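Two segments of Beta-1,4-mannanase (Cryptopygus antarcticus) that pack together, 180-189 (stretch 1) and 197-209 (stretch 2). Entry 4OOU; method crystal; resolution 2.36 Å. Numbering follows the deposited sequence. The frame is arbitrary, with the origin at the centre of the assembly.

Stretch 1 (180-189) NEPEGTLQPG
Stretch 2 197-209: DTSTLAAQGAGWG

The stretches, from one chain, meet as irregular segments with 624 Å² buried, both sides summed; their contact clusters come in opposite order, though sequence numbers rise together within each cluster: Pro-188 and Gly-189 lie beside Thr-198 and Ser-199 (CA–CA 5.1 and 4.8 Å), Glu-183 and Gly-184 beside Ala-206 and Gly-207 (5.3 and 4.8 Å). The CA-to-CB bond of Asp-197 (chi1 t) points away from stretch 1; Asp-197 OD1 accepts hydrogen bonds from Ser-199 OG at 2.6 Å and from Ser-199 N at 3.3 Å. Thr-198 (phi/psi -134/32, chi1 p) points toward stretch 1 and clamps the extended Gly-189 (168/166) twice: Thr-198 N donates to Gly-189 O (3.0 Å, 170°), and Gly-189 N donates to Thr-198 OG1 (3.1 Å, 144°). Thr-198 OG1 also sits 3.1 Å from Pro-188 CA. Residues 199–204 then take helical angles without the regular helical bonds, with Leu-201 N hydrogen-bonded to Thr-198 O at 3.0 Å. Leu-201 (m, t) sets CD1 3.8 Å from CD1 of Leu-186 (chi1 t, chi2 -137°), while Ala-202 CB meets Pro-188 CG, ring C-gamma exo, at 4.2 Å. Gly-205 (107/4) donates a hydrogen bond from Gly-205 N to Ala-202 O, 2.8 Å. Ala-206 (-62/163) points its CB at stretch 1, 3.4 Å from Glu-183 O and 4.0 Å from Leu-186 CD1. Gly-207 N (88/8) donates a hydrogen bond to Glu-183 O (2.9 Å, 162°); a side chain here would jam against the preceding carbonyl. Trp-208 (-65/-25, chi1 p, chi2 89°) lays its six-membered ring over Gly-184, whose CA stands 3.4 Å from the centroid, 10° off the normal, in a CH–pi contact; an ideal CB on Gly-184 would come within 3.3 Å of Trp-208 CZ2. Glu-181 OE1 approaches the ring edge, 3.2 Å from Trp-208 CZ2. Gly-209 (-86/9) ends the contact, its N donating to Gly-184 O (2.8 Å, 143°).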

# COMPACT_ATOMS: atom_id res chain seq x y z
N ASN A 180 2.61 4.14 4.67
CA ASN A 180 3.20 4.42 3.37
C ASN A 180 4.55 5.11 3.59
O ASN A 180 4.64 6.08 4.37
CB ASN A 180 2.28 5.34 2.55
CG ASN A 180 2.99 5.96 1.33
OD1 ASN A 180 3.10 5.31 0.28
ND2 ASN A 180 3.47 7.19 1.46
N GLU A 181 5.58 4.65 2.90
CA GLU A 181 6.93 5.23 3.01
C GLU A 181 7.34 5.55 4.47
O GLU A 181 7.55 6.70 4.86
CB GLU A 181 7.08 6.45 2.06
CG GLU A 181 6.71 6.08 0.62
CD GLU A 181 7.24 7.03 -0.46
OE1 GLU A 181 7.67 8.19 -0.15
OE2 GLU A 181 7.21 6.60 -1.65
N PRO A 182 7.43 4.50 5.29
CA PRO A 182 7.83 4.68 6.68
C PRO A 182 9.17 5.37 6.81
O PRO A 182 9.46 5.92 7.86
CB PRO A 182 7.96 3.24 7.19
CG PRO A 182 7.10 2.42 6.29
CD PRO A 182 7.16 3.09 4.95
N GLU A 183 9.97 5.33 5.76
CA GLU A 183 11.34 5.88 5.75
C GLU A 183 11.36 7.40 5.74
O GLU A 183 12.41 8.02 6.00
CB GLU A 183 12.14 5.39 4.53
CG GLU A 183 12.26 3.87 4.44
CD GLU A 183 11.01 3.20 3.88
OE1 GLU A 183 10.37 3.82 2.97
OE2 GLU A 183 10.70 2.06 4.34
N GLY A 184 10.21 7.98 5.44
CA GLY A 184 10.04 9.43 5.43
C GLY A 184 10.23 10.06 6.80
O GLY A 184 10.85 11.09 6.92
N THR A 185 9.67 9.41 7.82
CA THR A 185 9.67 9.95 9.17
C THR A 185 10.52 9.06 10.06
O THR A 185 10.45 9.10 11.28
CB THR A 185 8.22 10.10 9.69
OG1 THR A 185 7.45 8.92 9.37
CG2 THR A 185 7.59 11.30 9.03
N LEU A 186 11.36 8.26 9.41
CA LEU A 186 12.30 7.37 10.08
C LEU A 186 13.38 8.21 10.73
O LEU A 186 13.74 9.23 10.19
CB LEU A 186 12.93 6.45 9.03
CG LEU A 186 13.86 5.26 9.32
CD1 LEU A 186 15.02 5.25 8.33
CD2 LEU A 186 14.37 5.20 10.75
N GLN A 187 13.87 7.78 11.90
CA GLN A 187 15.04 8.37 12.59
C GLN A 187 16.23 7.40 12.47
O GLN A 187 16.33 6.43 13.22
CB GLN A 187 14.72 8.60 14.08
CG GLN A 187 15.82 9.23 14.92
CD GLN A 187 15.40 9.38 16.36
OE1 GLN A 187 15.27 8.40 17.08
NE2 GLN A 187 15.17 10.59 16.79
N PRO A 188 17.12 7.65 11.50
CA PRO A 188 18.16 6.65 11.28
C PRO A 188 19.23 6.64 12.40
O PRO A 188 19.42 7.65 13.07
CB PRO A 188 18.77 7.06 9.92
CG PRO A 188 17.84 8.06 9.32
CD PRO A 188 17.15 8.71 10.48
N GLY A 189 19.90 5.50 12.55
CA GLY A 189 20.86 5.28 13.62
C GLY A 189 21.25 3.81 13.73
O GLY A 189 20.59 2.94 13.19
N ASP A 197 19.15 -1.47 12.55
CA ASP A 197 20.27 -0.62 12.13
C ASP A 197 19.95 0.04 10.79
O ASP A 197 19.68 -0.66 9.83
CB ASP A 197 21.57 -1.43 11.99
CG ASP A 197 22.78 -0.56 11.65
OD1 ASP A 197 22.91 -0.09 10.49
OD2 ASP A 197 23.62 -0.35 12.55
N THR A 198 20.01 1.37 10.73
CA THR A 198 19.63 2.10 9.53
C THR A 198 20.67 3.18 9.20
O THR A 198 20.38 4.26 8.64
CB THR A 198 18.21 2.72 9.67
OG1 THR A 198 18.12 3.64 10.78
CG2 THR A 198 17.14 1.64 9.89
N SER A 199 21.91 2.86 9.55
CA SER A 199 22.98 3.83 9.52
C SER A 199 23.37 4.19 8.11
O SER A 199 24.02 5.22 7.89
CB SER A 199 24.21 3.33 10.30
OG SER A 199 24.49 1.98 10.04
N THR A 200 22.97 3.38 7.15
CA THR A 200 23.22 3.71 5.74
C THR A 200 22.18 4.64 5.11
O THR A 200 22.40 5.12 4.02
CB THR A 200 23.26 2.42 4.91
OG1 THR A 200 21.96 1.83 4.96
CG2 THR A 200 24.29 1.45 5.49
N LEU A 201 21.07 4.91 5.78
CA LEU A 201 19.90 5.46 5.07
C LEU A 201 19.89 6.97 5.03
O LEU A 201 19.49 7.57 4.02
CB LEU A 201 18.59 4.92 5.65
CG LEU A 201 18.50 3.39 5.77
CD1 LEU A 201 17.08 2.94 6.12
CD2 LEU A 201 18.89 2.65 4.49
N ALA A 202 20.37 7.59 6.10
CA ALA A 202 20.40 9.03 6.18
C ALA A 202 20.96 9.62 4.87
O ALA A 202 20.29 10.44 4.22
CB ALA A 202 21.23 9.48 7.37
N ALA A 203 22.15 9.18 4.45
CA ALA A 203 22.77 9.72 3.23
C ALA A 203 22.06 9.22 1.95
O ALA A 203 22.22 9.77 0.87
CB ALA A 203 24.27 9.40 3.18
N GLN A 204 21.27 8.17 2.07
CA GLN A 204 20.40 7.79 0.96
C GLN A 204 19.13 8.68 0.92
O GLN A 204 18.38 8.60 -0.03
CB GLN A 204 20.05 6.30 1.03
CG GLN A 204 21.26 5.37 1.08
CD GLN A 204 22.01 5.26 -0.24
OE1 GLN A 204 21.87 6.09 -1.16
NE2 GLN A 204 22.81 4.21 -0.35
N GLY A 205 18.91 9.51 1.95
CA GLY A 205 17.89 10.56 1.93
C GLY A 205 16.65 10.30 2.77
O GLY A 205 15.73 11.12 2.74
N ALA A 206 16.62 9.20 3.53
CA ALA A 206 15.52 8.95 4.45
C ALA A 206 15.49 10.06 5.47
O ALA A 206 16.49 10.78 5.64
CB ALA A 206 15.67 7.60 5.14
N GLY A 207 14.35 10.19 6.16
CA GLY A 207 14.17 11.21 7.19
C GLY A 207 13.65 12.51 6.63
O GLY A 207 13.57 13.50 7.34
N TRP A 208 13.28 12.53 5.36
CA TRP A 208 12.96 13.79 4.67
C TRP A 208 11.71 14.48 5.27
O TRP A 208 11.53 15.72 5.17
CB TRP A 208 12.82 13.57 3.14
CG TRP A 208 11.56 12.90 2.67
CD1 TRP A 208 10.38 13.51 2.33
CD2 TRP A 208 11.34 11.50 2.48
NE1 TRP A 208 9.45 12.57 1.96
CE2 TRP A 208 10.02 11.34 2.04
CE3 TRP A 208 12.13 10.38 2.65
CZ2 TRP A 208 9.47 10.09 1.76
CZ3 TRP A 208 11.58 9.12 2.37
CH2 TRP A 208 10.27 9.00 1.93
N GLY A 209 10.85 13.67 5.90
CA GLY A 209 9.68 14.18 6.59
C GLY A 209 9.97 14.59 8.01
O GLY A 209 9.08 14.94 8.76